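Local coordinates for Tol-Pal system protein TolA (Pseudomonas aeruginosa, PDB 1LR0) that belongs, as the periplasmic C-terminal part of TolA, to the Tol-Pal system, which probably supports outer membrane invagination in cell division and outer membrane integrity, at residues A[28-33]-A[95-100]; A[52-57]-A[79-84]; A[58-63]-A[107-112]; A[64-69]-A[89-94]. One frame throughout, in Å; residues are numbered along the deposited sequence.

Contact 1. Residues A[28-33]-A[95-100]; sequences GSLDDL and PEMQQL
L30 and L33, one helical turn apart on the long helix 4-41, meet the 3-10 turn 95-99 and the residue after it through side chains alone. The backbones stay well separated, the nearest pair of CA atoms, in L30 and M97, being 7.8 Å apart, and the two segments together bury 250 Å².

The apolar contacts centre on L30, whose two methyl groups serve different partners. Its CD1 meets L100 CD2 at 3.9 Å, the two leucines reaching toward each other tip to tip. Its other branch, CD2, lies 4.0 Å from CE of M97, a selenomethionine. The M97 chain is bent at chi2 (-76°), which sets SE, and CE beyond it reaches the helix.

A second kind of contact sets aliphatic carbon against an acidic side chain. L33 CD2 sits 3.4 Å from E96 CG and 3.5 Å from E96 CB, the two side chains crossing at about a right angle. E96 is bent at chi2, and its carboxylate also stays close to the same methyl, with CD 3.6 Å from L33 CD2. The closest atoms are all carbons, so L33 packs on the aliphatic part of E96.

Polar ties lie next door: D31 OD2 forms a salt bridge with R112 NH2, and D31 OD1 is hydrogen-bonded to Y109 OH. I34 and V26 of helix 4-41 touch M97 and L100 respectively. This is helix-to-loop packing within the TonB C-terminal-type domain, where the connection between helices 78-91 and 102-108 lies against the long N-terminal helix.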
# COMPACT_ATOMS: atom_id res chain seq x y z
N GLY A 28 -6.17 -5.01 -2.75
CA GLY A 28 -5.15 -5.82 -3.36
C GLY A 28 -4.59 -5.08 -4.55
O GLY A 28 -3.39 -5.04 -4.78
N SER A 29 -5.48 -4.54 -5.35
CA SER A 29 -5.12 -3.87 -6.51
C SER A 29 -4.37 -2.54 -6.16
O SER A 29 -3.34 -2.19 -6.76
CB SER A 29 -6.36 -3.58 -7.30
OG SER A 29 -6.00 -2.73 -8.40
N LEU A 30 -4.84 -1.82 -5.17
CA LEU A 30 -4.14 -0.60 -4.78
C LEU A 30 -2.76 -0.84 -4.09
O LEU A 30 -1.84 -0.06 -4.29
CB LEU A 30 -5.05 0.26 -3.91
CG LEU A 30 -6.12 0.97 -4.73
CD1 LEU A 30 -7.26 1.43 -3.80
CD2 LEU A 30 -5.54 2.15 -5.61
N ASP A 31 -2.64 -1.88 -3.29
CA ASP A 31 -1.40 -2.22 -2.62
C ASP A 31 -0.40 -2.68 -3.69
O ASP A 31 0.78 -2.34 -3.58
CB ASP A 31 -1.53 -3.28 -1.51
CG ASP A 31 -2.23 -2.72 -0.25
OD1 ASP A 31 -2.50 -1.47 -0.19
OD2 ASP A 31 -2.54 -3.46 0.70
N ASP A 32 -0.89 -3.38 -4.70
CA ASP A 32 -0.07 -3.77 -5.83
C ASP A 32 0.47 -2.53 -6.55
O ASP A 32 1.68 -2.49 -6.88
CB ASP A 32 -0.79 -4.61 -6.84
CG ASP A 32 -1.02 -6.02 -6.42
OD1 ASP A 32 -0.33 -6.49 -5.49
OD2 ASP A 32 -1.91 -6.72 -7.07
N LEU A 33 -0.41 -1.57 -6.80
CA LEU A 33 -0.00 -0.32 -7.42
C LEU A 33 1.09 0.35 -6.57
O LEU A 33 2.11 0.73 -7.07
CB LEU A 33 -1.20 0.56 -7.74
CG LEU A 33 -0.94 1.96 -8.32
CD1 LEU A 33 -0.47 1.76 -9.69
CD2 LEU A 33 -2.17 2.79 -8.29
N PRO A 95 -2.74 9.32 -7.74
CA PRO A 95 -4.11 9.90 -7.95
C PRO A 95 -5.21 8.81 -8.07
O PRO A 95 -6.42 9.01 -7.95
CB PRO A 95 -3.94 10.70 -9.24
CG PRO A 95 -2.62 10.20 -9.85
CD PRO A 95 -1.75 9.78 -8.72
N GLU A 96 -4.74 7.59 -8.32
CA GLU A 96 -5.58 6.41 -8.28
C GLU A 96 -6.31 6.36 -6.98
O GLU A 96 -7.46 5.85 -6.91
CB GLU A 96 -4.80 5.09 -8.56
CG GLU A 96 -4.21 5.00 -9.96
CD GLU A 96 -2.85 5.72 -10.19
OE1 GLU A 96 -2.38 6.48 -9.32
OE2 GLU A 96 -2.25 5.50 -11.27
N MSE A 97 -5.78 6.95 -5.90
CA MSE A 97 -6.51 6.88 -4.70
C MSE A 97 -7.81 7.62 -4.80
O MSE A 97 -8.68 7.40 -3.98
CB MSE A 97 -5.75 7.47 -3.56
CG MSE A 97 -4.48 6.79 -3.29
SE MSE A 97 -4.90 5.04 -2.34
CE MSE A 97 -3.22 4.01 -2.97
N GLN A 98 -7.98 8.46 -5.80
CA GLN A 98 -9.19 9.29 -5.81
C GLN A 98 -10.40 8.46 -6.15
O GLN A 98 -11.50 8.95 -6.12
CB GLN A 98 -9.07 10.42 -6.81
CG GLN A 98 -8.06 11.53 -6.45
CD GLN A 98 -7.80 12.47 -7.59
OE1 GLN A 98 -8.67 12.70 -8.42
NE2 GLN A 98 -6.59 13.03 -7.63
N GLN A 99 -10.21 7.20 -6.47
CA GLN A 99 -11.29 6.29 -6.80
C GLN A 99 -12.01 5.74 -5.59
O GLN A 99 -13.08 5.14 -5.71
CB GLN A 99 -10.69 5.13 -7.53
CG GLN A 99 -10.03 5.63 -8.86
CD GLN A 99 -9.36 4.50 -9.69
OE1 GLN A 99 -8.86 4.75 -10.82
NE2 GLN A 99 -9.34 3.28 -9.13
N LEU A 100 -11.43 5.95 -4.43
CA LEU A 100 -12.03 5.51 -3.21
C LEU A 100 -13.05 6.55 -2.69
O LEU A 100 -12.78 7.72 -2.72
CB LEU A 100 -10.97 5.37 -2.14
CG LEU A 100 -9.89 4.33 -2.43
CD1 LEU A 100 -8.93 4.38 -1.36
CD2 LEU A 100 -10.55 2.97 -2.45

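Contact 2. Residues A[52-57]-A[79-84]; sequences MSVEVL and PFDSSA
Strand-on-helix packing in the alpha+beta core of the TonB C-terminal-type domain joins V54 and V56 of strand 54-60 to F80, D81 and A84 of helix 78-91. The axes of segments 54-57 and 79-84 pass 9.0 Å apart at 36°, close enough for direct side-chain contact. V54 and V56, alternate residues of the strand, both direct their CB toward the helix.

M52, a selenomethionine just before the strand, makes a Met-aromatic contact with F80. Its SE lies 4.9 Å from the ring centroid and 45° off the ring normal, an oblique approach in which the two side chains slide past each other in opposite directions. P118 and L121 of helix 118-123 also touch F80.

V54 divides its branches. Its CG1, placed between the backbone N and the carbonyl carbon (chi1 61°), meets F80 CE1 at 3.5 Å and A84 CB at 3.7 Å. V54 CG2, the other branch, packs 3.4 Å from D81 OD2. V56 CG2 adds a looser contact, 4.2 Å from the same A84 CB.

D81 lends a polar end to this buried surface, but its carboxylate is held from elsewhere: OD2 is hydrogen-bonded to S75 OG and OD1 to S74 OG. S83 OG, hydrogen-bonded also to W42 NE1, donates to F80 O on a lone pair in the carbonyl plane.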
# COMPACT_ATOMS: atom_id res chain seq x y z
N MSE A 52 15.15 -9.87 3.28
CA MSE A 52 14.88 -8.69 4.09
C MSE A 52 13.44 -8.18 3.88
O MSE A 52 12.86 -8.33 2.77
CB MSE A 52 15.91 -7.53 3.72
CG MSE A 52 17.36 -7.83 4.08
SE MSE A 52 18.38 -6.21 3.52
CE MSE A 52 20.08 -6.82 4.40
N SER A 53 12.92 -7.47 4.91
CA SER A 53 11.62 -6.85 4.87
C SER A 53 11.63 -5.58 5.64
O SER A 53 12.14 -5.56 6.75
CB SER A 53 10.57 -7.78 5.61
OG SER A 53 10.23 -8.80 4.76
N VAL A 54 11.14 -4.49 5.06
CA VAL A 54 10.96 -3.27 5.82
C VAL A 54 9.51 -2.83 5.75
O VAL A 54 8.90 -2.88 4.66
CB VAL A 54 11.87 -2.13 5.33
CG1 VAL A 54 11.58 -1.75 3.83
CG2 VAL A 54 11.70 -0.88 6.18
N GLU A 55 8.92 -2.49 6.89
CA GLU A 55 7.58 -1.90 6.89
C GLU A 55 7.71 -0.36 6.93
O GLU A 55 8.33 0.21 7.80
CB GLU A 55 6.62 -2.32 8.05
CG GLU A 55 5.16 -1.97 7.84
CD GLU A 55 4.39 -2.53 9.05
OE1 GLU A 55 5.08 -2.37 10.04
OE2 GLU A 55 3.29 -3.10 9.02
N VAL A 56 7.00 0.28 6.02
CA VAL A 56 7.00 1.71 5.90
C VAL A 56 5.63 2.26 6.07
O VAL A 56 4.71 1.76 5.43
CB VAL A 56 7.48 2.09 4.43
CG1 VAL A 56 7.33 3.56 4.23
CG2 VAL A 56 8.93 1.63 4.22
N LEU A 57 5.50 3.31 6.86
CA LEU A 57 4.23 4.05 7.00
C LEU A 57 4.26 5.16 6.04
O LEU A 57 5.14 5.98 6.04
CB LEU A 57 4.14 4.55 8.43
CG LEU A 57 2.96 5.48 8.60
CD1 LEU A 57 1.70 4.68 8.68
CD2 LEU A 57 3.24 6.26 9.89
N PRO A 79 20.59 1.13 5.28
CA PRO A 79 20.54 1.58 3.90
C PRO A 79 19.34 1.03 3.11
O PRO A 79 18.74 1.75 2.30
CB PRO A 79 21.88 1.15 3.31
CG PRO A 79 22.76 0.90 4.55
CD PRO A 79 21.86 0.48 5.61
N PHE A 80 18.99 -0.24 3.29
CA PHE A 80 17.75 -0.71 2.64
C PHE A 80 16.56 0.01 3.15
O PHE A 80 15.75 0.48 2.37
CB PHE A 80 17.55 -2.26 2.82
CG PHE A 80 16.28 -2.72 2.28
CD1 PHE A 80 15.38 -3.44 3.08
CD2 PHE A 80 15.94 -2.37 0.99
CE1 PHE A 80 14.20 -3.80 2.60
CE2 PHE A 80 14.75 -2.77 0.47
CZ PHE A 80 13.81 -3.49 1.30
N ASP A 81 16.45 0.17 4.47
CA ASP A 81 15.36 0.94 5.00
C ASP A 81 15.24 2.35 4.36
O ASP A 81 14.18 2.80 3.97
CB ASP A 81 15.51 1.16 6.51
CG ASP A 81 15.29 -0.08 7.35
OD1 ASP A 81 15.52 0.10 8.56
OD2 ASP A 81 14.97 -1.22 6.92
N SER A 82 16.36 3.05 4.32
CA SER A 82 16.36 4.39 3.79
C SER A 82 16.01 4.35 2.31
O SER A 82 15.30 5.24 1.81
CB SER A 82 17.75 5.00 3.94
OG SER A 82 18.02 5.23 5.30
N SER A 83 16.47 3.34 1.60
CA SER A 83 16.15 3.24 0.14
C SER A 83 14.66 3.02 -0.13
O SER A 83 14.12 3.50 -1.11
CB SER A 83 16.98 2.11 -0.50
OG SER A 83 16.46 0.80 -0.19
N ALA A 84 13.99 2.32 0.76
CA ALA A 84 12.55 2.18 0.64
C ALA A 84 11.76 3.45 0.94
O ALA A 84 10.87 3.78 0.17
CB ALA A 84 12.03 0.98 1.44

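Contact 3. Residues A[58-63]-A[107-112]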
# COMPACT_ATOMS: atom_id res chain seq x y z
N ILE A 58 3.32 5.02 5.13
CA ILE A 58 3.02 5.91 4.07
C ILE A 58 1.83 6.81 4.44
O ILE A 58 0.73 6.31 4.75
CB ILE A 58 2.70 5.17 2.84
CG1 ILE A 58 3.76 4.12 2.46
CG2 ILE A 58 2.60 6.14 1.72
CD1 ILE A 58 3.46 3.45 1.14
N GLU A 59 2.05 8.11 4.31
CA GLU A 59 1.00 9.14 4.57
C GLU A 59 0.62 9.83 3.28
O GLU A 59 1.51 10.32 2.58
CB GLU A 59 1.54 10.18 5.59
CG GLU A 59 1.85 9.53 6.92
CD GLU A 59 2.31 10.45 8.03
OE1 GLU A 59 1.82 11.63 8.15
OE2 GLU A 59 3.19 9.96 8.80
N MSE A 60 -0.68 9.87 2.99
CA MSE A 60 -1.26 10.44 1.81
C MSE A 60 -2.43 11.39 2.07
O MSE A 60 -3.12 11.28 3.08
CB MSE A 60 -1.75 9.37 0.82
CG MSE A 60 -0.58 8.65 0.12
SE MSE A 60 -1.15 7.31 -1.11
CE MSE A 60 -1.22 5.87 0.34
N LEU A 61 -2.67 12.26 1.10
CA LEU A 61 -3.90 13.06 1.06
C LEU A 61 -4.85 12.39 0.18
O LEU A 61 -4.45 11.64 -0.71
CB LEU A 61 -3.61 14.44 0.45
CG LEU A 61 -2.62 15.26 1.24
CD1 LEU A 61 -2.23 16.66 0.59
CD2 LEU A 61 -3.13 15.42 2.68
N PRO A 62 -6.13 12.71 0.30
CA PRO A 62 -7.13 12.09 -0.56
C PRO A 62 -6.86 12.29 -2.04
O PRO A 62 -7.34 11.47 -2.83
CB PRO A 62 -8.40 12.84 -0.19
CG PRO A 62 -8.13 13.31 1.14
CD PRO A 62 -6.71 13.63 1.28
N ASP A 63 -6.17 13.34 -2.46
CA ASP A 63 -5.91 13.46 -3.89
C ASP A 63 -4.75 12.53 -4.38
O ASP A 63 -4.44 12.51 -5.61
CB ASP A 63 -5.65 14.91 -4.35
CG ASP A 63 -4.41 15.48 -3.79
OD1 ASP A 63 -3.59 14.72 -3.15
OD2 ASP A 63 -4.14 16.71 -3.95
N SER A 107 -9.96 5.60 6.16
CA SER A 107 -9.84 4.50 7.07
C SER A 107 -8.56 3.70 6.74
O SER A 107 -7.89 3.24 7.63
CB SER A 107 -11.02 3.58 6.90
OG SER A 107 -10.71 2.30 7.42
N LEU A 108 -8.29 3.56 5.45
CA LEU A 108 -7.28 2.65 5.00
C LEU A 108 -6.02 3.20 4.38
O LEU A 108 -4.98 2.49 4.41
CB LEU A 108 -7.91 1.77 3.97
CG LEU A 108 -8.78 0.69 4.64
CD1 LEU A 108 -9.53 -0.07 3.60
CD2 LEU A 108 -7.94 -0.28 5.48
N TYR A 109 -6.09 4.38 3.79
CA TYR A 109 -4.99 4.86 2.93
C TYR A 109 -4.43 6.16 3.29
O TYR A 109 -3.34 6.51 2.82
CB TYR A 109 -5.35 4.85 1.45
CG TYR A 109 -5.32 3.44 0.89
CD1 TYR A 109 -6.48 2.64 0.85
CD2 TYR A 109 -4.14 2.85 0.49
CE1 TYR A 109 -6.46 1.37 0.31
CE2 TYR A 109 -4.12 1.51 0.01
CZ TYR A 109 -5.27 0.78 -0.06
OH TYR A 109 -5.30 -0.54 -0.55
N ARG A 110 -5.11 6.90 4.16
CA ARG A 110 -4.49 8.07 4.69
C ARG A 110 -3.20 7.82 5.44
O ARG A 110 -2.21 8.62 5.38
CB ARG A 110 -5.50 8.87 5.56
CG ARG A 110 -5.01 10.25 5.88
CD ARG A 110 -6.05 11.12 6.65
NE ARG A 110 -7.24 11.52 5.88
CZ ARG A 110 -7.37 12.68 5.18
NH1 ARG A 110 -6.37 13.54 5.08
NH2 ARG A 110 -8.49 12.98 4.55
N GLN A 111 -3.13 6.71 6.17
CA GLN A 111 -1.91 6.32 6.80
C GLN A 111 -1.93 4.83 6.51
O GLN A 111 -2.89 4.16 6.83
CB GLN A 111 -1.93 6.54 8.31
CG GLN A 111 -1.53 7.94 8.80
CD GLN A 111 -0.96 7.86 10.22
OE1 GLN A 111 -0.12 8.65 10.58
NE2 GLN A 111 -1.41 6.87 11.01
N ARG A 112 -0.96 4.31 5.77
CA ARG A 112 -1.00 2.88 5.41
C ARG A 112 0.40 2.27 5.60
O ARG A 112 1.38 2.87 5.12
CB ARG A 112 -1.43 2.59 3.98
CG ARG A 112 -1.92 1.10 3.82
CD ARG A 112 -2.80 0.76 2.69
NE ARG A 112 -3.04 -0.68 2.49
CZ ARG A 112 -3.95 -1.40 3.12
NH1 ARG A 112 -4.78 -0.84 3.99
NH2 ARG A 112 -4.07 -2.70 2.83
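An antiparallel beta pairing joins strands 54-60 and 111-116 of the three-stranded sheet, and here only Y109 and R110 separate the end of helix 102-108 from the start of the second strand. I58 and R112 form a hydrogen-bonded pair: I58 N donates to R112 O at 2.9 Å, and R112 N returns a bond to I58 O at 2.8 Å. The next pair, E59 with Q111, is non-hydrogen-bonded, with CA atoms 4.6 Å apart. Beyond it M60 N donates to R110 O at 3.1 Å, the donor standing 35° out of the carbonyl plane.

On one side of the sheet E59 and Q111 lie side by side and point the same way, their carboxylate and amide planes turned 60° apart. I58 and R112 occupy the other side, with I34 of helix 4-41 packed on I58. The R112 guanidinium, whose main partner is D31, has Y109 OH over one face and makes a weak bond from NH1 to L108 O at its edge.

M60, a selenomethionine bent at chi3 (-88°), brings its CE to 3.3 Å from Y109 O and, near the plane of the Y109 ring, to 4.2 Å from Y109 CD2. F105 packs on M60, P62 and R110 alike. The R110 guanidinium is tied by a salt bridge to D106 OD1. Past the end of strand 54-60 the P62 and R110 side chains cross obliquely, with P62 CG 3.4 Å from R110 NH2.

Contact 4. Residues A[64-69]-A[89-94]; sequences GTITNA and RNVGRI
The R89 side chain folds so that one face of its guanidinium meets T67 O and N68 CA. Both atoms stand 3.6 Å above that face, offset toward its rim. Bends at chi2 and chi3, both -60°, fold the chain; on the way CD packs 3.6 Å from A69 CB. The N68 amide plane is turned 75° from the guanidinium, with N68 OD1 3.6 Å from R89 NH1. In the guanidinium plane, a water accepts from R89 NH1 and donates to A69 O, linking the two segments.

I66 takes the other end of the contact. The I66 and V91 side chains cross obliquely, I66 CD1 lying 3.8 Å from V91 CG1, and I66 CD1 also touches I94 CD1 at 4.2 Å. Backbone bonds frame this packing: I66 N donates to G92 O at 3.0 Å, and I94 N to G64 O at 2.8 Å, about the single bridge between T65 and R93. A second water donates to both I66 O and G92 O. Positive phi at G64 and G92 suits glycine; at G64 a CB would also clash with I94 O.

T67 and N68 both face E59, forming a classic beta bulge in strand 66-73, outermost in this chain's sheet. Through the T65-R93 bridge and its two flanking backbone bonds, the segment after helix 78-91 is held beside the start of that strand, while M60 of strand 54-60 touches I66, and L33 and I34 of helix 4-41 pack on I94.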
# COMPACT_ATOMS: atom_id res chain seq x y z
N GLY A 64 -4.14 11.81 -3.42
CA GLY A 64 -3.07 10.84 -3.73
C GLY A 64 -1.67 11.32 -3.51
O GLY A 64 -0.74 10.53 -3.62
N THR A 65 -1.49 12.61 -3.15
CA THR A 65 -0.19 13.12 -2.84
C THR A 65 0.36 12.46 -1.60
O THR A 65 -0.29 12.40 -0.56
CB THR A 65 -0.25 14.65 -2.57
OG1 THR A 65 -0.84 15.27 -3.70
CG2 THR A 65 1.08 15.20 -2.48
N ILE A 66 1.60 12.01 -1.71
CA ILE A 66 2.27 11.40 -0.60
C ILE A 66 2.92 12.51 0.23
O ILE A 66 3.73 13.24 -0.27
CB ILE A 66 3.39 10.43 -1.16
CG1 ILE A 66 2.74 9.26 -1.83
CG2 ILE A 66 4.29 9.97 -0.06
CD1 ILE A 66 3.61 8.36 -2.72
N THR A 67 2.63 12.61 1.51
CA THR A 67 3.24 13.63 2.33
C THR A 67 4.25 13.17 3.30
O THR A 67 4.92 13.97 3.87
CB THR A 67 2.14 14.34 3.15
OG1 THR A 67 1.35 13.32 3.83
CG2 THR A 67 1.19 14.95 2.17
N ASN A 68 4.41 11.85 3.52
CA ASN A 68 5.45 11.46 4.41
C ASN A 68 5.61 9.93 4.24
O ASN A 68 4.74 9.28 3.67
CB ASN A 68 5.07 11.82 5.83
CG ASN A 68 6.21 11.83 6.75
OD1 ASN A 68 7.35 11.67 6.36
ND2 ASN A 68 5.92 12.01 8.01
N ALA A 69 6.76 9.44 4.65
CA ALA A 69 7.06 8.00 4.67
C ALA A 69 8.11 7.84 5.73
O ALA A 69 9.05 8.69 5.87
CB ALA A 69 7.57 7.59 3.35
N ARG A 89 8.75 8.24 -1.20
CA ARG A 89 8.63 9.74 -1.42
C ARG A 89 8.77 10.10 -2.92
O ARG A 89 8.08 10.98 -3.48
CB ARG A 89 9.62 10.50 -0.56
CG ARG A 89 9.58 10.25 0.89
CD ARG A 89 8.24 10.60 1.43
NE ARG A 89 7.92 12.03 1.21
CZ ARG A 89 8.18 13.00 2.05
NH1 ARG A 89 8.72 12.80 3.26
NH2 ARG A 89 7.83 14.20 1.68
N ASN A 90 9.64 9.42 -3.63
CA ASN A 90 9.85 9.68 -4.98
C ASN A 90 8.68 9.33 -5.90
O ASN A 90 8.61 9.79 -7.04
CB ASN A 90 11.13 9.00 -5.37
CG ASN A 90 12.35 9.75 -4.95
OD1 ASN A 90 12.33 10.96 -4.82
ND2 ASN A 90 13.44 9.02 -4.75
N VAL A 91 7.76 8.51 -5.44
CA VAL A 91 6.64 8.19 -6.26
C VAL A 91 5.80 9.45 -6.42
O VAL A 91 5.20 9.65 -7.48
CB VAL A 91 5.78 7.17 -5.61
CG1 VAL A 91 4.46 7.08 -6.20
CG2 VAL A 91 6.48 5.78 -5.57
N GLY A 92 5.78 10.28 -5.37
CA GLY A 92 5.20 11.62 -5.46
C GLY A 92 3.70 11.68 -5.16
O GLY A 92 3.23 12.25 -4.21
N ARG A 93 2.98 10.95 -5.99
CA ARG A 93 1.51 10.87 -5.98
C ARG A 93 0.90 9.62 -6.56
O ARG A 93 1.36 9.12 -7.56
CB ARG A 93 0.89 12.07 -6.71
CG ARG A 93 1.38 12.33 -8.14
CD ARG A 93 0.89 13.65 -8.76
NE ARG A 93 -0.53 13.78 -8.85
CZ ARG A 93 -1.23 13.48 -9.92
NH1 ARG A 93 -0.63 13.00 -10.97
NH2 ARG A 93 -2.52 13.69 -9.96
N ILE A 94 -0.23 9.25 -6.02
CA ILE A 94 -0.98 8.11 -6.48
C ILE A 94 -2.43 8.56 -6.66
O ILE A 94 -3.23 8.22 -5.75
CB ILE A 94 -0.84 6.92 -5.45
CG1 ILE A 94 0.66 6.67 -5.23
CG2 ILE A 94 -1.44 5.73 -6.07
CD1 ILE A 94 0.98 5.49 -4.32
O HOH W 1 4.44 14.15 -2.78
O HOH W 2 9.99 10.78 4.28

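How the contacts relate
From the N terminus, helix 4-41 supplies 28-33, whose partner 95-100 closes the long loop of contact 1. Contacts 2 and 4 lie wholly within that loop, whereas contact 3 crosses contact 1 because its second segment, 107-112, comes later. Contact 2 ties strand 54-60 forward to helix 78-91, and contact 4 returns from the end of that helix to strand 66-73, so the two cross. Contact 3 closes the sheet's other side, enclosing contact 4 and crossing contact 2. Contacts 3 and 4 meet through backbone bonds between E59 and the bulge, and contacts 1 and 3 through D31, thereby joining sheet, helices and connecting loop.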